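Local coordinates for putative ATP-grasp superfamily protein (Archaeoglobus fulgidus, PDB 3DF7) that is of unknown function but is a putative member of the ATP-grasp superfamily and probably binds ATP and a metal ion, at residues E187-N192 with G197-A202; T54-S59 with E64-K69; D33-Y38 with D266-G271; E221-L226 with I243-R248; I75-P78 with F82-Y85. All coordinates share one frame; numbering follows the deposited sequence.

The five contacts are spread over the chain, and only contacts 4 and 5 touch. Contact 5 (75-78 with 82-85) and contact 2 (54-59 with 64-69) belong to the parallel-sheet region near the N-terminus, their centres about 17 Å apart. Contacts 1 and 4 both reach the large antiparallel sheet, about 21 Å apart between centres. Contact 3 ties helix 18-35 to helix 264-268, far along the chain. Contacts 4 and 5 meet where Arg248 CD lies 3.2 Å from Ala77 O. An acetate ion, probably from the crystallisation liquor, sits about 4 Å from the side chain of Pro78 in contact 5.

Contact 1 (E187-N192 with G197-A202); sequences EQIINN and GAVVPA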
# COMPACT_ATOMS: atom_id res chain seq x y z
N GLU A 187 10.00 6.03 5.83
CA GLU A 187 9.60 7.02 6.81
C GLU A 187 8.36 7.70 6.26
O GLU A 187 8.31 8.05 5.08
CB GLU A 187 10.73 8.02 7.00
CG GLU A 187 10.50 9.06 8.06
CD GLU A 187 11.64 10.05 8.13
OE1 GLU A 187 12.76 9.69 7.67
OE2 GLU A 187 11.44 11.16 8.65
N GLN A 188 7.34 7.89 7.09
CA GLN A 188 6.13 8.55 6.63
C GLN A 188 6.06 9.96 7.21
O GLN A 188 6.36 10.19 8.38
CB GLN A 188 4.89 7.76 7.06
CG GLN A 188 4.84 6.31 6.56
CD GLN A 188 4.82 6.19 5.04
OE1 GLN A 188 4.13 6.95 4.35
NE2 GLN A 188 5.56 5.23 4.51
N ILE A 189 5.68 10.92 6.36
CA ILE A 189 5.55 12.30 6.80
C ILE A 189 4.05 12.59 6.84
O ILE A 189 3.38 12.60 5.81
CB ILE A 189 6.27 13.26 5.84
CG1 ILE A 189 7.77 12.97 5.88
CG2 ILE A 189 6.00 14.71 6.24
CD1 ILE A 189 8.59 13.75 4.87
N ILE A 190 3.53 12.81 8.04
CA ILE A 190 2.11 13.04 8.21
C ILE A 190 1.71 14.47 8.56
O ILE A 190 2.37 15.13 9.36
CB ILE A 190 1.54 12.08 9.28
CG1 ILE A 190 1.84 10.64 8.87
CG2 ILE A 190 0.03 12.30 9.44
CD1 ILE A 190 1.31 9.60 9.82
N ASN A 191 0.63 14.92 7.94
CA ASN A 191 0.09 16.25 8.15
C ASN A 191 -1.42 16.11 8.34
O ASN A 191 -2.12 15.64 7.44
CB ASN A 191 0.39 17.15 6.94
CG ASN A 191 0.01 18.60 7.18
OD1 ASN A 191 -1.14 18.92 7.46
ND2 ASN A 191 0.99 19.49 7.05
N ASN A 192 -1.91 16.51 9.51
CA ASN A 192 -3.33 16.41 9.82
C ASN A 192 -3.83 14.98 9.66
O ASN A 192 -4.87 14.73 9.05
CB ASN A 192 -4.14 17.36 8.92
CG ASN A 192 -5.63 17.35 9.25
OD1 ASN A 192 -6.03 17.49 10.41
ND2 ASN A 192 -6.46 17.20 8.22
N GLY A 197 3.88 12.57 2.60
CA GLY A 197 5.06 12.12 1.89
C GLY A 197 5.76 10.98 2.59
O GLY A 197 5.36 10.57 3.68
N ALA A 198 6.80 10.45 1.95
CA ALA A 198 7.58 9.36 2.51
C ALA A 198 9.04 9.57 2.15
O ALA A 198 9.36 10.26 1.18
CB ALA A 198 7.09 8.01 1.96
N VAL A 199 9.92 9.00 2.95
CA VAL A 199 11.36 9.09 2.72
C VAL A 199 11.83 7.65 2.63
O VAL A 199 11.63 6.86 3.55
CB VAL A 199 12.07 9.82 3.88
CG1 VAL A 199 13.56 9.89 3.62
CG2 VAL A 199 11.50 11.23 4.03
N VAL A 200 12.45 7.31 1.50
CA VAL A 200 12.92 5.95 1.23
C VAL A 200 14.43 5.94 0.92
O VAL A 200 14.85 6.51 -0.09
CB VAL A 200 12.17 5.35 0.01
CG1 VAL A 200 12.59 3.91 -0.22
CG2 VAL A 200 10.66 5.44 0.23
N PRO A 201 15.25 5.29 1.76
CA PRO A 201 14.87 4.58 2.99
C PRO A 201 14.69 5.53 4.17
O PRO A 201 15.10 6.69 4.11
CB PRO A 201 16.02 3.61 3.19
CG PRO A 201 17.19 4.43 2.74
CD PRO A 201 16.67 5.07 1.46
N ALA A 202 14.10 5.03 5.25
CA ALA A 202 13.85 5.84 6.43
C ALA A 202 15.13 6.37 7.06
O ALA A 202 16.18 5.72 7.02
CB ALA A 202 13.07 5.02 7.46
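Glu187 and Val199 face each other as an antiparallel hydrogen-bonded pair, joined by two backbone bonds. Glu187 N gives an almost straight bond to Val199 O at 2.9 Å (178° at the hydrogen), and Val199 N returns one to Glu187 O at 2.8 Å. Two residues on, Ile189 and Gly197 form a second such pair. Here Ile189 N reaches Gly197 O at 2.7 Å, whereas the bond from Gly197 N to Ile189 O, 3.2 Å, is the longest of the four. Between them Gln188 and Ala198 make a non-hydrogen-bonded pair, and Ala198 CA adds a CH···O contact to Glu187 O.

These bonds build the beta hairpin of strands 180-191 and 194-200, at the middle of the large antiparallel sheet of the ATP-grasp region. Beyond Val199 the second strand ends at Val200; the chain turns at a cis peptide bond before Pro201, and Ala202 comes back to Glu187, CB to CB at 3.8 Å.

Side-chain contacts run along the face carrying Glu187, Ile189 and Val199. The apolar one is Ile189 CD1 to Val199 CG2 at 3.9 Å, the two side chains crossing at a slant. Glu187 and Val199 lie side by side and point the same way; with CG anti to the backbone N (chi1 -176°) and an extended chain, Glu187 carries OE1 past Val199 CB, while OE2 forms a salt bridge with Arg203. On the other face, Gln188 folds at chi2 (-62°) and brings OE1 to 3.9 Å from Ala198 CB.

Contact 2 (T54-S59 with E64-K69); sequences TLPVDS and EKYLEK
Tyr66 OH donates a 2.6 Å hydrogen bond to Asp58 OD2, the shortest link between the loop 54-59 and helix 63-67. The contact lies at the surface of the parallel-sheet region, where the loop leaving strand 40-42 passes the helix that precedes strand 72-76. OD2 accepts through its anti lone pair, the one directed away from OD1, and lies in the plane of the Tyr66 ring at its edge. The carboxylate is itself turned 71° from that ring.

A second bond helps hold the rotation of the acid: Ser59 N, its neighbour in the chain, donates to Asp58 OD1 at 2.6 Å, again on the anti side but tilted from the carboxylate plane. Each oxygen therefore has its own donor, which would probably favour the ionised form of Asp58. With CG anti to the carbonyl carbon (chi1 -65°), the tyrosine ring extends from the helix toward the loop. The ring of Tyr66 meets that of Phe44, their planes about 60° apart, and its side chain touches Phe5 of strand 3-8. On the loop side Pro56 lies near the ring edge, with CG 4.1 Å from Tyr66 OH and 4.4 Å from Tyr66 CE2.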
# COMPACT_ATOMS: atom_id res chain seq x y z
N THR A 54 0.51 2.10 -22.88
CA THR A 54 0.33 1.31 -24.08
C THR A 54 -0.65 0.17 -23.81
O THR A 54 -0.33 -1.00 -23.96
CB THR A 54 1.68 0.74 -24.57
OG1 THR A 54 2.38 0.16 -23.46
CG2 THR A 54 2.53 1.85 -25.19
N LEU A 55 -1.85 0.56 -23.38
CA LEU A 55 -2.93 -0.39 -23.09
C LEU A 55 -4.22 0.20 -23.65
O LEU A 55 -4.33 1.41 -23.84
CB LEU A 55 -3.08 -0.59 -21.58
CG LEU A 55 -1.97 -1.36 -20.86
CD1 LEU A 55 -2.15 -1.24 -19.35
CD2 LEU A 55 -2.01 -2.81 -21.29
N PRO A 56 -5.21 -0.65 -23.93
CA PRO A 56 -6.47 -0.13 -24.46
C PRO A 56 -7.29 0.53 -23.36
O PRO A 56 -7.03 0.33 -22.17
CB PRO A 56 -7.15 -1.37 -25.02
CG PRO A 56 -6.72 -2.43 -24.04
CD PRO A 56 -5.24 -2.13 -23.87
N VAL A 57 -8.26 1.34 -23.78
CA VAL A 57 -9.15 2.02 -22.85
C VAL A 57 -10.37 1.12 -22.70
O VAL A 57 -10.88 0.59 -23.69
CB VAL A 57 -9.61 3.39 -23.43
CG1 VAL A 57 -10.67 4.01 -22.53
CG2 VAL A 57 -8.42 4.32 -23.56
N ASP A 58 -10.84 0.92 -21.47
CA ASP A 58 -12.01 0.08 -21.25
C ASP A 58 -12.58 0.35 -19.87
O ASP A 58 -11.97 1.06 -19.06
CB ASP A 58 -11.64 -1.40 -21.37
CG ASP A 58 -12.81 -2.27 -21.81
OD1 ASP A 58 -13.97 -1.84 -21.65
OD2 ASP A 58 -12.56 -3.39 -22.31
N SER A 59 -13.76 -0.20 -19.61
CA SER A 59 -14.44 -0.05 -18.33
C SER A 59 -14.13 -1.24 -17.44
O SER A 59 -14.02 -2.38 -17.91
CB SER A 59 -15.95 0.02 -18.54
OG SER A 59 -16.66 -0.24 -17.34
N GLU A 64 -13.62 -9.00 -16.46
CA GLU A 64 -13.70 -10.45 -16.55
C GLU A 64 -13.01 -10.93 -17.83
O GLU A 64 -12.24 -11.89 -17.81
CB GLU A 64 -15.17 -10.91 -16.58
CG GLU A 64 -16.08 -10.22 -15.57
CD GLU A 64 -16.41 -8.79 -15.95
OE1 GLU A 64 -16.91 -8.58 -17.08
OE2 GLU A 64 -16.18 -7.88 -15.13
N LYS A 65 -13.30 -10.25 -18.94
CA LYS A 65 -12.74 -10.58 -20.24
C LYS A 65 -11.21 -10.59 -20.25
O LYS A 65 -10.59 -11.36 -20.99
CB LYS A 65 -13.26 -9.60 -21.30
CG LYS A 65 -14.77 -9.57 -21.40
CD LYS A 65 -15.32 -10.91 -21.88
CE LYS A 65 -16.82 -11.01 -21.67
NZ LYS A 65 -17.17 -11.06 -20.22
N TYR A 66 -10.62 -9.73 -19.43
CA TYR A 66 -9.17 -9.65 -19.34
C TYR A 66 -8.64 -10.75 -18.42
O TYR A 66 -7.61 -11.37 -18.71
CB TYR A 66 -8.74 -8.27 -18.83
CG TYR A 66 -9.10 -7.16 -19.79
CD1 TYR A 66 -10.41 -6.68 -19.87
CD2 TYR A 66 -8.14 -6.61 -20.63
CE1 TYR A 66 -10.74 -5.67 -20.78
CE2 TYR A 66 -8.47 -5.61 -21.55
CZ TYR A 66 -9.77 -5.15 -21.62
OH TYR A 66 -10.09 -4.16 -22.51
N LEU A 67 -9.34 -10.99 -17.32
CA LEU A 67 -8.95 -12.03 -16.38
C LEU A 67 -8.96 -13.41 -17.04
O LEU A 67 -8.12 -14.26 -16.74
CB LEU A 67 -9.89 -12.03 -15.17
CG LEU A 67 -9.67 -10.92 -14.15
CD1 LEU A 67 -10.85 -10.84 -13.18
CD2 LEU A 67 -8.37 -11.19 -13.40
N GLU A 68 -9.92 -13.62 -17.93
CA GLU A 68 -10.07 -14.90 -18.63
C GLU A 68 -8.88 -15.21 -19.54
O GLU A 68 -8.65 -16.37 -19.90
CB GLU A 68 -11.35 -14.90 -19.47
CG GLU A 68 -12.62 -14.63 -18.69
CD GLU A 68 -13.86 -14.58 -19.57
OE1 GLU A 68 -13.83 -13.90 -20.62
OE2 GLU A 68 -14.87 -15.23 -19.21
N LYS A 69 -8.13 -14.18 -19.91
CA LYS A 69 -6.98 -14.36 -20.79
C LYS A 69 -5.63 -14.12 -20.10
O LYS A 69 -4.60 -14.02 -20.75
CB LYS A 69 -7.10 -13.41 -21.98
CG LYS A 69 -8.38 -13.58 -22.80
CD LYS A 69 -8.37 -14.90 -23.57
CE LYS A 69 -9.64 -15.07 -24.40
NZ LYS A 69 -10.87 -15.18 -23.55

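Contact 3 (D33-Y38 with D266-G271); sequences DGFKNY and DLLAGG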
# COMPACT_ATOMS: atom_id res chain seq x y z
N ASP A 33 5.76 -0.28 -15.21
CA ASP A 33 7.15 -0.22 -15.65
C ASP A 33 8.03 -1.30 -15.02
O ASP A 33 9.05 -1.69 -15.59
CB ASP A 33 7.75 1.16 -15.35
CG ASP A 33 7.11 2.26 -16.17
OD1 ASP A 33 6.63 1.97 -17.29
OD2 ASP A 33 7.09 3.42 -15.71
N GLY A 34 7.62 -1.80 -13.87
CA GLY A 34 8.38 -2.84 -13.21
C GLY A 34 8.03 -4.23 -13.69
O GLY A 34 8.89 -4.96 -14.18
N PHE A 35 6.76 -4.61 -13.57
CA PHE A 35 6.34 -5.94 -13.98
C PHE A 35 6.42 -6.24 -15.48
O PHE A 35 6.49 -7.41 -15.86
CB PHE A 35 4.92 -6.24 -13.48
CG PHE A 35 4.83 -6.42 -12.00
CD1 PHE A 35 4.53 -5.34 -11.17
CD2 PHE A 35 5.09 -7.66 -11.42
CE1 PHE A 35 4.48 -5.50 -9.78
CE2 PHE A 35 5.04 -7.83 -10.03
CZ PHE A 35 4.74 -6.75 -9.21
N LYS A 36 6.43 -5.21 -16.32
CA LYS A 36 6.49 -5.45 -17.76
C LYS A 36 7.78 -6.15 -18.17
O LYS A 36 7.89 -6.68 -19.28
CB LYS A 36 6.33 -4.13 -18.54
CG LYS A 36 7.51 -3.18 -18.47
CD LYS A 36 7.18 -1.88 -19.21
CE LYS A 36 8.31 -0.86 -19.10
NZ LYS A 36 7.92 0.45 -19.70
N ASN A 37 8.76 -6.17 -17.26
CA ASN A 37 10.03 -6.83 -17.53
C ASN A 37 9.98 -8.30 -17.17
O ASN A 37 10.90 -9.07 -17.49
CB ASN A 37 11.16 -6.15 -16.75
CG ASN A 37 11.47 -4.77 -17.26
OD1 ASN A 37 11.77 -4.60 -18.44
ND2 ASN A 37 11.39 -3.78 -16.39
N TYR A 38 8.90 -8.71 -16.51
CA TYR A 38 8.74 -10.10 -16.10
C TYR A 38 7.50 -10.75 -16.69
O TYR A 38 7.41 -11.97 -16.76
CB TYR A 38 8.69 -10.20 -14.58
CG TYR A 38 9.98 -9.77 -13.91
CD1 TYR A 38 10.21 -8.43 -13.60
CD2 TYR A 38 10.98 -10.70 -13.63
CE1 TYR A 38 11.40 -8.03 -13.01
CE2 TYR A 38 12.18 -10.31 -13.05
CZ TYR A 38 12.39 -8.98 -12.74
OH TYR A 38 13.57 -8.59 -12.17
N ASP A 266 11.37 -6.35 -9.48
CA ASP A 266 12.71 -6.93 -9.39
C ASP A 266 12.88 -7.57 -8.02
O ASP A 266 13.37 -8.69 -7.90
CB ASP A 266 13.78 -5.85 -9.56
CG ASP A 266 13.84 -5.28 -10.98
OD1 ASP A 266 13.79 -6.07 -11.95
OD2 ASP A 266 13.97 -4.05 -11.11
N LEU A 267 12.45 -6.85 -6.99
CA LEU A 267 12.57 -7.33 -5.62
C LEU A 267 11.73 -8.57 -5.35
O LEU A 267 12.18 -9.49 -4.67
CB LEU A 267 12.21 -6.19 -4.66
CG LEU A 267 13.19 -5.01 -4.71
CD1 LEU A 267 12.71 -3.89 -3.81
CD2 LEU A 267 14.58 -5.48 -4.30
N LEU A 268 10.51 -8.60 -5.88
CA LEU A 268 9.65 -9.76 -5.68
C LEU A 268 10.21 -10.95 -6.45
O LEU A 268 9.94 -12.10 -6.11
CB LEU A 268 8.22 -9.46 -6.15
CG LEU A 268 7.43 -8.47 -5.30
CD1 LEU A 268 6.09 -8.18 -5.95
CD2 LEU A 268 7.24 -9.05 -3.90
N ALA A 269 10.99 -10.67 -7.48
CA ALA A 269 11.59 -11.71 -8.30
C ALA A 269 12.89 -12.24 -7.71
O ALA A 269 13.59 -13.03 -8.34
CB ALA A 269 11.84 -11.18 -9.71
N GLY A 270 13.22 -11.79 -6.50
CA GLY A 270 14.44 -12.25 -5.86
C GLY A 270 15.65 -11.36 -6.13
O GLY A 270 16.73 -11.59 -5.59
N GLY A 271 15.46 -10.36 -6.98
CA GLY A 271 16.56 -9.46 -7.30
C GLY A 271 16.95 -8.66 -6.07
O GLY A 271 16.15 -8.52 -5.14
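A hydrogen bond between Tyr38 and Asp266, with apolar contacts beside it, joins the turn following helix 18-35 to helix 264-268, segments 228 residues apart in sequence. The contact is at the surface and links an early helix, which packs by strand 40-42, to a late one.

Tyr38 OH donates to Asp266 OD1 at 2.5 Å. OD1 uses its anti lone pair and lies in the plane of the phenol at its edge, while the carboxylate is turned 69° from the ring and the acid stands roughly perpendicular to the tyrosine side chain. Chi1 of -64° sets Tyr38 CG anti to its carbonyl carbon and directs the ring toward the other helix. There CE2 of Tyr38 comes to 3.5 Å from Ala269 CB, an oblique approach.

Beside this polar link, the tip of Phe35 makes the second apolar contact: CZ lies 3.8 Å from Leu268 CD1, which sits near the ring plane at its edge. Phe35 also touches Val264 and Ala265 of the same helix.

The helix bearing Asp266 closes in a Schellman motif: Gly271 N bonds to Asp266 O at 2.8 Å and Gly270 N to Leu267 O at 3.1 Å, with Gly270 at positive phi. Asp266 OD2 accepts from Ser263 N, so both carboxylate oxygens have donors; this bonding would tend to hold the group's rotation and to stabilise its negative charge.

Contact 4 (E221-L226 with I243-R248); sequences ECVEGL and IEINAR
Val223 to Leu226 form a type II beta turn, with Gly225 at positive phi; Leu226 comes nearest Ala247, CA to CA 6.6 Å. Facing it, strand 240-246, at one edge of the large antiparallel sheet of the ATP-grasp region, is followed by an inverse gamma turn centred on Ala247. Earlier in that strand Ile243 and Glu244 both face Asp233, a classic beta bulge. The type II turn follows helix 206-220 and leads into strand 228-236, which is paired with strand 240-246, so the contact packs a connecting loop against the next strand but one of the chain.

No hydrogen bond crosses between the segments; the contact is buried and apolar. Val223 points toward the strand, and Val223 CG2 lies 4.4 Å from Ile245 CD1, a loose contact. Ile245, its chain extended (chi2 -179°), ends at CD1 facing Val223, and is also covered by Leu114 and Leu118 of helix 111-118 and by Thr108 of helix 102-108. Leu226 uses both of its methyls. With CG anti to the carbonyl carbon (chi1 -70°), its branch swings to the strand: CD1 lies 4.4 Å from Ile245 CG2, and CD2 makes the nearest approach, 3.7 Å from Ala247 CB.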
# COMPACT_ATOMS: atom_id res chain seq x y z
N GLU A 221 3.03 -12.55 9.92
CA GLU A 221 2.99 -13.99 10.12
C GLU A 221 1.71 -14.41 10.85
O GLU A 221 1.38 -15.59 10.90
CB GLU A 221 4.25 -14.44 10.87
CG GLU A 221 5.52 -14.04 10.12
CD GLU A 221 6.73 -14.87 10.48
OE1 GLU A 221 7.12 -14.87 11.66
OE2 GLU A 221 7.31 -15.50 9.56
N CYS A 222 0.99 -13.42 11.39
CA CYS A 222 -0.27 -13.67 12.10
C CYS A 222 -1.44 -13.88 11.15
O CYS A 222 -2.40 -14.57 11.48
CB CYS A 222 -0.65 -12.48 12.99
SG CYS A 222 0.37 -12.22 14.42
N VAL A 223 -1.36 -13.28 9.97
CA VAL A 223 -2.45 -13.35 9.00
C VAL A 223 -2.23 -14.31 7.83
O VAL A 223 -1.50 -14.00 6.89
CB VAL A 223 -2.74 -11.95 8.42
CG1 VAL A 223 -4.05 -11.96 7.65
CG2 VAL A 223 -2.78 -10.92 9.55
N GLU A 224 -2.90 -15.46 7.89
CA GLU A 224 -2.78 -16.44 6.81
C GLU A 224 -3.39 -15.87 5.54
O GLU A 224 -4.45 -15.25 5.59
CB GLU A 224 -3.50 -17.74 7.19
CG GLU A 224 -2.82 -18.53 8.29
CD GLU A 224 -2.62 -17.73 9.56
OE1 GLU A 224 -3.60 -17.10 10.04
OE2 GLU A 224 -1.49 -17.74 10.10
N GLY A 225 -2.72 -16.07 4.41
CA GLY A 225 -3.25 -15.56 3.16
C GLY A 225 -2.46 -14.41 2.58
O GLY A 225 -2.54 -14.15 1.38
N LEU A 226 -1.71 -13.69 3.41
CA LEU A 226 -0.92 -12.58 2.89
C LEU A 226 0.07 -13.20 1.92
O LEU A 226 0.58 -14.29 2.16
CB LEU A 226 -0.18 -11.85 4.02
CG LEU A 226 -1.10 -11.06 4.95
CD1 LEU A 226 -0.28 -10.38 6.03
CD2 LEU A 226 -1.87 -10.03 4.13
N ILE A 243 0.22 -0.39 13.46
CA ILE A 243 -1.01 0.37 13.27
C ILE A 243 -1.92 -0.16 12.16
O ILE A 243 -3.15 -0.15 12.29
CB ILE A 243 -0.68 1.84 12.92
CG1 ILE A 243 0.39 2.38 13.87
CG2 ILE A 243 -1.95 2.69 12.99
CD1 ILE A 243 -0.02 2.39 15.33
N GLU A 244 -1.32 -0.60 11.06
CA GLU A 244 -2.11 -1.06 9.94
C GLU A 244 -1.34 -1.99 9.02
O GLU A 244 -0.11 -1.97 8.99
CB GLU A 244 -2.59 0.18 9.16
CG GLU A 244 -3.34 -0.09 7.87
CD GLU A 244 -3.87 1.20 7.25
OE1 GLU A 244 -4.59 1.94 7.95
OE2 GLU A 244 -3.57 1.46 6.07
N ILE A 245 -2.06 -2.82 8.29
CA ILE A 245 -1.45 -3.73 7.34
C ILE A 245 -2.14 -3.54 6.00
O ILE A 245 -3.34 -3.79 5.87
CB ILE A 245 -1.59 -5.21 7.76
CG1 ILE A 245 -0.76 -5.48 9.02
CG2 ILE A 245 -1.12 -6.12 6.62
CD1 ILE A 245 -0.83 -6.93 9.49
N ASN A 246 -1.38 -3.09 5.00
CA ASN A 246 -1.93 -2.89 3.67
C ASN A 246 -1.51 -4.08 2.82
O ASN A 246 -0.34 -4.21 2.46
CB ASN A 246 -1.38 -1.59 3.06
CG ASN A 246 -1.81 -0.37 3.84
OD1 ASN A 246 -3.00 -0.02 3.89
ND2 ASN A 246 -0.85 0.30 4.47
N ALA A 247 -2.46 -4.96 2.55
CA ALA A 247 -2.20 -6.16 1.76
C ALA A 247 -2.31 -5.80 0.28
O ALA A 247 -3.14 -6.33 -0.44
CB ALA A 247 -3.20 -7.26 2.12
N ARG A 248 -1.45 -4.88 -0.14
CA ARG A 248 -1.43 -4.39 -1.52
C ARG A 248 -0.24 -3.46 -1.64
O ARG A 248 0.36 -3.07 -0.64
CB ARG A 248 -2.69 -3.57 -1.80
CG ARG A 248 -2.85 -2.40 -0.81
CD ARG A 248 -3.90 -1.39 -1.26
NE ARG A 248 -4.18 -0.38 -0.23
CZ ARG A 248 -3.43 0.69 0.01
NH1 ARG A 248 -2.34 0.93 -0.70
NH2 ARG A 248 -3.79 1.54 0.96

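Contact 5 (I75-P78 with F82-Y85); sequences IIAP and FLLY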
# COMPACT_ATOMS: atom_id res chain seq x y z
N ILE A 75 -4.00 -6.76 -8.23
CA ILE A 75 -4.99 -5.72 -8.05
C ILE A 75 -4.58 -4.75 -6.95
O ILE A 75 -4.26 -5.14 -5.84
CB ILE A 75 -6.38 -6.35 -7.76
CG1 ILE A 75 -6.91 -7.01 -9.04
CG2 ILE A 75 -7.35 -5.29 -7.22
CD1 ILE A 75 -8.19 -7.78 -8.88
N ILE A 76 -4.57 -3.47 -7.31
CA ILE A 76 -4.23 -2.41 -6.38
C ILE A 76 -5.48 -1.56 -6.24
O ILE A 76 -5.95 -0.97 -7.21
CB ILE A 76 -3.11 -1.51 -6.92
CG1 ILE A 76 -1.91 -2.36 -7.35
CG2 ILE A 76 -2.69 -0.52 -5.86
CD1 ILE A 76 -0.95 -1.63 -8.28
N ALA A 77 -6.04 -1.51 -5.04
CA ALA A 77 -7.25 -0.72 -4.82
C ALA A 77 -7.42 -0.41 -3.34
O ALA A 77 -6.87 -1.10 -2.48
CB ALA A 77 -8.47 -1.48 -5.33
N PRO A 78 -8.17 0.65 -3.03
CA PRO A 78 -8.38 1.00 -1.62
C PRO A 78 -9.15 -0.09 -0.86
O PRO A 78 -9.99 -0.79 -1.44
CB PRO A 78 -9.14 2.32 -1.70
CG PRO A 78 -9.81 2.28 -3.05
CD PRO A 78 -8.76 1.67 -3.92
N PHE A 82 -14.53 -2.47 1.57
CA PHE A 82 -14.20 -3.80 1.07
C PHE A 82 -14.02 -3.89 -0.44
O PHE A 82 -14.25 -4.93 -1.04
CB PHE A 82 -15.27 -4.80 1.54
CG PHE A 82 -15.28 -5.01 3.02
CD1 PHE A 82 -14.27 -5.73 3.64
CD2 PHE A 82 -16.27 -4.43 3.81
CE1 PHE A 82 -14.23 -5.87 5.04
CE2 PHE A 82 -16.25 -4.56 5.20
CZ PHE A 82 -15.22 -5.28 5.81
N LEU A 83 -13.59 -2.78 -1.04
CA LEU A 83 -13.36 -2.74 -2.49
C LEU A 83 -12.22 -3.66 -2.89
O LEU A 83 -12.37 -4.50 -3.78
CB LEU A 83 -13.06 -1.31 -2.92
CG LEU A 83 -12.70 -1.08 -4.39
CD1 LEU A 83 -13.85 -1.53 -5.29
CD2 LEU A 83 -12.40 0.40 -4.61
N LEU A 84 -11.06 -3.51 -2.24
CA LEU A 84 -9.91 -4.35 -2.54
C LEU A 84 -10.31 -5.81 -2.36
O LEU A 84 -9.97 -6.67 -3.17
CB LEU A 84 -8.74 -4.01 -1.62
CG LEU A 84 -7.50 -4.91 -1.79
CD1 LEU A 84 -6.93 -4.73 -3.20
CD2 LEU A 84 -6.45 -4.56 -0.75
N TYR A 85 -11.05 -6.08 -1.29
CA TYR A 85 -11.52 -7.43 -1.00
C TYR A 85 -12.37 -8.02 -2.13
O TYR A 85 -12.05 -9.09 -2.65
CB TYR A 85 -12.34 -7.42 0.30
CG TYR A 85 -13.10 -8.71 0.54
CD1 TYR A 85 -12.44 -9.86 0.98
CD2 TYR A 85 -14.47 -8.79 0.27
CE1 TYR A 85 -13.13 -11.06 1.15
CE2 TYR A 85 -15.16 -9.98 0.44
CZ TYR A 85 -14.49 -11.11 0.88
OH TYR A 85 -15.17 -12.30 1.04
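Leu84 reaches from the first turn of helix 83-92 over the end of strand 72-76. Its CB rests against two carbonyl oxygens on the same side, 3.5 Å from Pro78 O and 3.6 Å from Ala77 O. CG, anti to the backbone N (chi1 176°), continues past Ala77 O. At the tip both methyls border Ala77 O; CD1 also lies 3.8 Å from Ile75 O and reaches Ile75 CG2 (4.1 Å) and Ala77 CB, while CD2 turns to the loop residue Arg248.

The strand, this helix and strand 96-97 make a beta-alpha-beta unit of the parallel sheet, and the contact lies at its first connection, where the chain leaves the sheet and enters the helix. Leu84 N spans the junction with a weak, bent bond to Pro78 O at 3.0 Å (134° at the hydrogen).

Leu83, the first helical residue after Phe82 at the N-cap position, packs on Pro78. Its CB lies 3.4 Å from Pro78 O, and CD2 lies 3.6 Å from Pro78 CG. Phe9 of helix 9-12 touches Ala77, Pro78 and Leu83 alike.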